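Ferric vibriobactin ABC transporter, periplasmic ferric vibriobactin-binding protein (Vibrio cholerae, PDB 3R5T) binds iron-loaded vibriobactin in the periplasm and probably delivers this siderophore to its ABC transporter for iron uptake. Local coordinates at residues Val168-Gly174 with Tyr219-Leu225. Residues are numbered along the deposited sequence; the frame is centred on the assembly and turned at random.
Sequences VSYHGPG and YEHLTQL. With VBN ((4S,5R)-N-{3-[(2,3-dihydroxybenzoyl)amino]propyl}-2-(2,3-dihydroxyphenyl)-N-[3-({[(4S,5R)-2-(2,3-dihydroxyphenyl)-5-met hyl-4,5-dihydro-1,3-oxazol-4-yl]carbonyl}amino)propyl]-5-methyl-4,5-dihydro-1,3-oxazole-4-carboxamide), chain B.
The ring of Y219 lies under P173, whose CA sits 3.4 Å from the ring centroid and only 2° off its normal, a CH-pi contact squarely over the face. The contact belongs to the mixed-sheet lobe of a siderophore-binding protein of the periplasmic binding protein class. There it joins the end of strand 165-169 and the loop after it to the connection between strands 214-217 and 229-233. A trans first torsion (chi1 170°) sets the Y219 ring against G172 and P173, its CD2 3.2 Å from G172 O. Y170 meets L222 differently: the methyl CD1 of L222 approaches the ring edge in its plane, 3.9 Å from Y170 CD1, and the two side chains stand roughly perpendicular. Deeper in, the methyls of V168 divide between two leucines, CG1 meeting L222 CD2 at 4.0 Å and CG2 turning to L225 CD1. No direct hydrogen bond links the segments: the contact is van der Waals and CH-pi, with G172 O and P173 N against the Y219 ring, and a water bridges G174 N (weakly) and E220 OE2.

In the next shell, the hydroxyls of Y170 and Y219 both hydrogen-bond to D246 OD2, tying the two rings to one carboxylate. From the adjacent strand 177-180, N177 accepts from H171 N through OD1 and donates to G172 O through ND2. S169 points away from 219-225 and, with H171, enters the vibriobactin pocket: the ligand's amide oxygen OAC accepts from S169 OG at 2.7 Å and, near the imidazole plane, from H171 NE2 at 2.9 Å with an N-H...O angle of 148°.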
loop_
_atom_site.group_PDB
_atom_site.type_symbol
_atom_site.label_atom_id
_atom_site.label_comp_id
_atom_site.label_asym_id
_atom_site.label_seq_id
_atom_site.Cartn_x
_atom_site.Cartn_y
_atom_site.Cartn_z
ATOM N N VAL A 168 -1.350 -13.220 -2.609
ATOM C CA VAL A 168 -0.172 -13.609 -3.361
ATOM C C VAL A 168 0.163 -12.588 -4.442
ATOM O O VAL A 168 -0.725 -12.067 -5.113
ATOM C CB VAL A 168 -0.415 -14.975 -4.053
ATOM C CG1 VAL A 168 0.748 -15.356 -4.972
ATOM C CG2 VAL A 168 -0.683 -16.073 -3.023
ATOM N N SER A 169 1.455 -12.323 -4.608
ATOM C CA SER A 169 1.985 -11.633 -5.786
ATOM C C SER A 169 2.594 -12.694 -6.693
ATOM O O SER A 169 3.628 -13.274 -6.386
ATOM C CB SER A 169 3.030 -10.602 -5.373
ATOM O OG SER A 169 3.514 -9.901 -6.514
ATOM N N TYR A 170 1.925 -12.954 -7.809
ATOM C CA TYR A 170 2.262 -14.087 -8.674
ATOM C C TYR A 170 3.004 -13.687 -9.927
ATOM O O TYR A 170 2.592 -12.765 -10.634
ATOM C CB TYR A 170 0.976 -14.816 -9.055
ATOM C CG TYR A 170 1.144 -16.006 -9.971
ATOM C CD1 TYR A 170 1.691 -17.202 -9.508
ATOM C CD2 TYR A 170 0.693 -15.964 -11.290
ATOM C CE1 TYR A 170 1.805 -18.313 -10.339
ATOM C CE2 TYR A 170 0.809 -17.077 -12.133
ATOM C CZ TYR A 170 1.377 -18.236 -11.660
ATOM O OH TYR A 170 1.483 -19.336 -12.497
ATOM N N HIS A 171 4.094 -14.395 -10.193
ATOM C CA HIS A 171 4.882 -14.176 -11.404
ATOM C C HIS A 171 5.202 -15.454 -12.156
ATOM O O HIS A 171 5.963 -15.416 -13.106
ATOM C CB HIS A 171 6.170 -13.427 -11.091
ATOM C CG HIS A 171 5.933 -12.070 -10.519
ATOM N ND1 HIS A 171 5.485 -11.013 -11.278
ATOM C CD2 HIS A 171 6.038 -11.610 -9.252
ATOM C CE1 HIS A 171 5.334 -9.952 -10.503
ATOM N NE2 HIS A 171 5.663 -10.289 -9.270
ATOM N N GLY A 172 4.641 -16.576 -11.724
ATOM C CA GLY A 172 4.774 -17.829 -12.445
ATOM C C GLY A 172 5.994 -18.657 -12.098
ATOM O O GLY A 172 6.773 -18.294 -11.223
ATOM N N PRO A 173 6.174 -19.778 -12.810
ATOM C CA PRO A 173 7.275 -20.713 -12.550
ATOM C C PRO A 173 8.655 -20.093 -12.758
ATOM O O PRO A 173 8.812 -19.172 -13.562
ATOM C CB PRO A 173 7.088 -21.815 -13.608
ATOM C CG PRO A 173 5.853 -21.506 -14.358
ATOM C CD PRO A 173 5.305 -20.190 -13.931
ATOM N N GLY A 174 9.643 -20.614 -12.039
ATOM C CA GLY A 174 11.036 -20.275 -12.287
ATOM C C GLY A 174 11.411 -18.867 -11.874
ATOM O O GLY A 174 12.480 -18.369 -12.236
ATOM N N TYR A 219 9.368 -20.200 -6.143
ATOM C CA TYR A 219 8.093 -20.564 -6.743
ATOM C C TYR A 219 7.475 -21.818 -6.133
ATOM O O TYR A 219 6.275 -21.845 -5.862
ATOM C CB TYR A 219 8.305 -20.787 -8.235
ATOM C CG TYR A 219 7.134 -21.399 -8.969
ATOM C CD1 TYR A 219 7.202 -22.702 -9.446
ATOM C CD2 TYR A 219 5.966 -20.682 -9.185
ATOM C CE1 TYR A 219 6.157 -23.270 -10.139
ATOM C CE2 TYR A 219 4.898 -21.248 -9.870
ATOM C CZ TYR A 219 5.001 -22.545 -10.330
ATOM O OH TYR A 219 3.973 -23.121 -11.029
ATOM N N GLU A 220 8.294 -22.844 -5.934
ATOM C CA GLU A 220 7.807 -24.136 -5.435
ATOM C C GLU A 220 7.020 -24.025 -4.131
ATOM O O GLU A 220 6.126 -24.833 -3.865
ATOM C CB GLU A 220 8.955 -25.140 -5.236
ATOM C CG GLU A 220 9.541 -25.684 -6.519
ATOM C CD GLU A 220 10.220 -24.609 -7.329
ATOM O OE1 GLU A 220 10.861 -23.728 -6.708
ATOM O OE2 GLU A 220 10.107 -24.648 -8.576
ATOM N N HIS A 221 7.360 -23.051 -3.293
ATOM C CA HIS A 221 6.654 -22.907 -2.017
ATOM C C HIS A 221 5.172 -22.568 -2.177
ATOM O O HIS A 221 4.386 -22.792 -1.247
ATOM C CB HIS A 221 7.332 -21.878 -1.107
ATOM C CG HIS A 221 8.657 -22.320 -0.563
ATOM N ND1 HIS A 221 8.802 -23.415 0.261
ATOM C CD2 HIS A 221 9.897 -21.795 -0.711
ATOM C CE1 HIS A 221 10.076 -23.553 0.589
ATOM N NE2 HIS A 221 10.762 -22.582 0.010
ATOM N N LEU A 222 4.794 -21.991 -3.318
ATOM C CA LEU A 222 3.381 -21.719 -3.579
ATOM C C LEU A 222 2.529 -22.973 -3.458
ATOM O O LEU A 222 1.368 -22.904 -3.037
ATOM C CB LEU A 222 3.175 -21.102 -4.970
ATOM C CG LEU A 222 3.631 -19.655 -5.204
ATOM C CD1 LEU A 222 3.384 -19.296 -6.656
ATOM C CD2 LEU A 222 2.912 -18.674 -4.265
ATOM N N THR A 223 3.101 -24.124 -3.803
ATOM C CA THR A 223 2.350 -25.377 -3.711
ATOM C C THR A 223 2.008 -25.755 -2.277
ATOM O O THR A 223 1.162 -26.607 -2.060
ATOM C CB THR A 223 3.102 -26.571 -4.327
ATOM O OG1 THR A 223 4.273 -26.857 -3.550
ATOM C CG2 THR A 223 3.483 -26.296 -5.780
ATOM N N GLN A 224 2.669 -25.115 -1.309
ATOM C CA GLN A 224 2.494 -25.463 0.102
ATOM C C GLN A 224 1.459 -24.603 0.813
ATOM O O GLN A 224 1.165 -24.838 1.990
ATOM C CB GLN A 224 3.840 -25.394 0.826
ATOM C CG GLN A 224 4.868 -26.365 0.241
ATOM C CD GLN A 224 6.251 -26.223 0.865
ATOM O OE1 GLN A 224 6.909 -25.203 0.713
ATOM N NE2 GLN A 224 6.700 -27.270 1.555
ATOM N N LEU A 225 0.890 -23.630 0.105
ATOM C CA LEU A 225 -0.130 -22.769 0.710
ATOM C C LEU A 225 -1.392 -23.570 1.048
ATOM O O LEU A 225 -1.842 -24.407 0.265
ATOM C CB LEU A 225 -0.445 -21.582 -0.210
ATOM C CG LEU A 225 0.714 -20.605 -0.391
ATOM C CD1 LEU A 225 0.434 -19.628 -1.532
ATOM C CD2 LEU A 225 0.969 -19.857 0.902
HETATM C C VBN B . 10.023 -5.805 -8.194
HETATM N N VBN B . 10.269 -3.887 -6.555
HETATM O O VBN B . 10.465 -6.598 -7.431
HETATM C CA VBN B . 10.138 -4.308 -7.940
HETATM C CB VBN B . 11.413 -3.643 -8.583
HETATM C CAB VBN B . 3.366 -0.886 -10.577
HETATM O OAC VBN B . 6.128 -9.385 -6.597
HETATM O OAD VBN B . 7.692 -2.241 -11.241
HETATM O OAF VBN B . 7.134 -4.181 -3.745
HETATM O OAG VBN B . 11.191 -3.930 -1.400
HETATM O OAH VBN B . 8.796 -1.748 -4.496
HETATM O OAI VBN B . 7.865 -5.633 -5.852
HETATM O OAJ VBN B . 10.142 -4.171 -3.899
HETATM O OAK VBN B . 7.605 -2.647 -6.764
HETATM C CAL VBN B . 5.020 -7.216 -3.190
HETATM C CAM VBN B . 14.092 -3.049 -3.567
HETATM C CAN VBN B . 7.168 1.350 -5.749
HETATM C CAO VBN B . 5.600 -5.921 -2.975
HETATM C CAP VBN B . 13.313 -3.285 -2.398
HETATM C CAQ VBN B . 7.906 0.477 -4.883
HETATM C CAR VBN B . 5.412 -8.015 -4.326
HETATM C CAS VBN B . 13.533 -3.208 -4.843
HETATM C CAT VBN B . 6.615 0.866 -6.963
HETATM C CAU VBN B . 8.544 -8.576 -9.498
HETATM C CAV VBN B . 8.258 -5.847 -11.658
HETATM C CAW VBN B . 8.521 -9.058 -8.038
HETATM C CAX VBN B . 7.518 -4.808 -12.533
HETATM C CAY VBN B . 9.697 -7.640 -9.868
HETATM C CAZ VBN B . 9.043 -5.253 -10.476
HETATM N NBB VBN B . 7.996 -8.123 -7.046
HETATM N NBC VBN B . 6.449 -4.158 -11.777
HETATM N NBD VBN B . 5.969 -2.357 -8.785
HETATM O OBF VBN B . 5.453 -0.145 -9.366
HETATM C CBG VBN B . 6.763 -8.420 -6.354
HETATM C CBH VBN B . 6.670 -2.856 -11.139
HETATM C CBJ VBN B . 11.684 -3.929 -6.294
HETATM C CBK VBN B . 6.567 -5.427 -3.898
HETATM C CBL VBN B . 11.971 -3.690 -2.516
HETATM C CBM VBN B . 8.065 -0.854 -5.260
HETATM C CBN VBN B . 6.946 -6.181 -4.970
HETATM C CBO VBN B . 11.452 -3.838 -3.737
HETATM C CBP VBN B . 7.529 -1.315 -6.432
HETATM C CBQ VBN B . 6.338 -7.530 -5.192
HETATM C CBR VBN B . 12.249 -3.567 -4.943
HETATM C CBS VBN B . 6.756 -0.427 -7.306
HETATM C CBU VBN B . 4.878 -0.973 -10.467
HETATM C CBW VBN B . 6.297 -0.974 -8.628
HETATM C CBX VBN B . 5.562 -2.405 -10.196
HETATM N NBY VBN B . 9.529 -6.232 -9.498
HETATM O OG1 VBN B . 12.409 -3.638 -7.469
HETATM C CG2 VBN B . 11.233 -2.371 -9.396
HETATM O O HOH W 1 10.297 -23.144 -10.885
#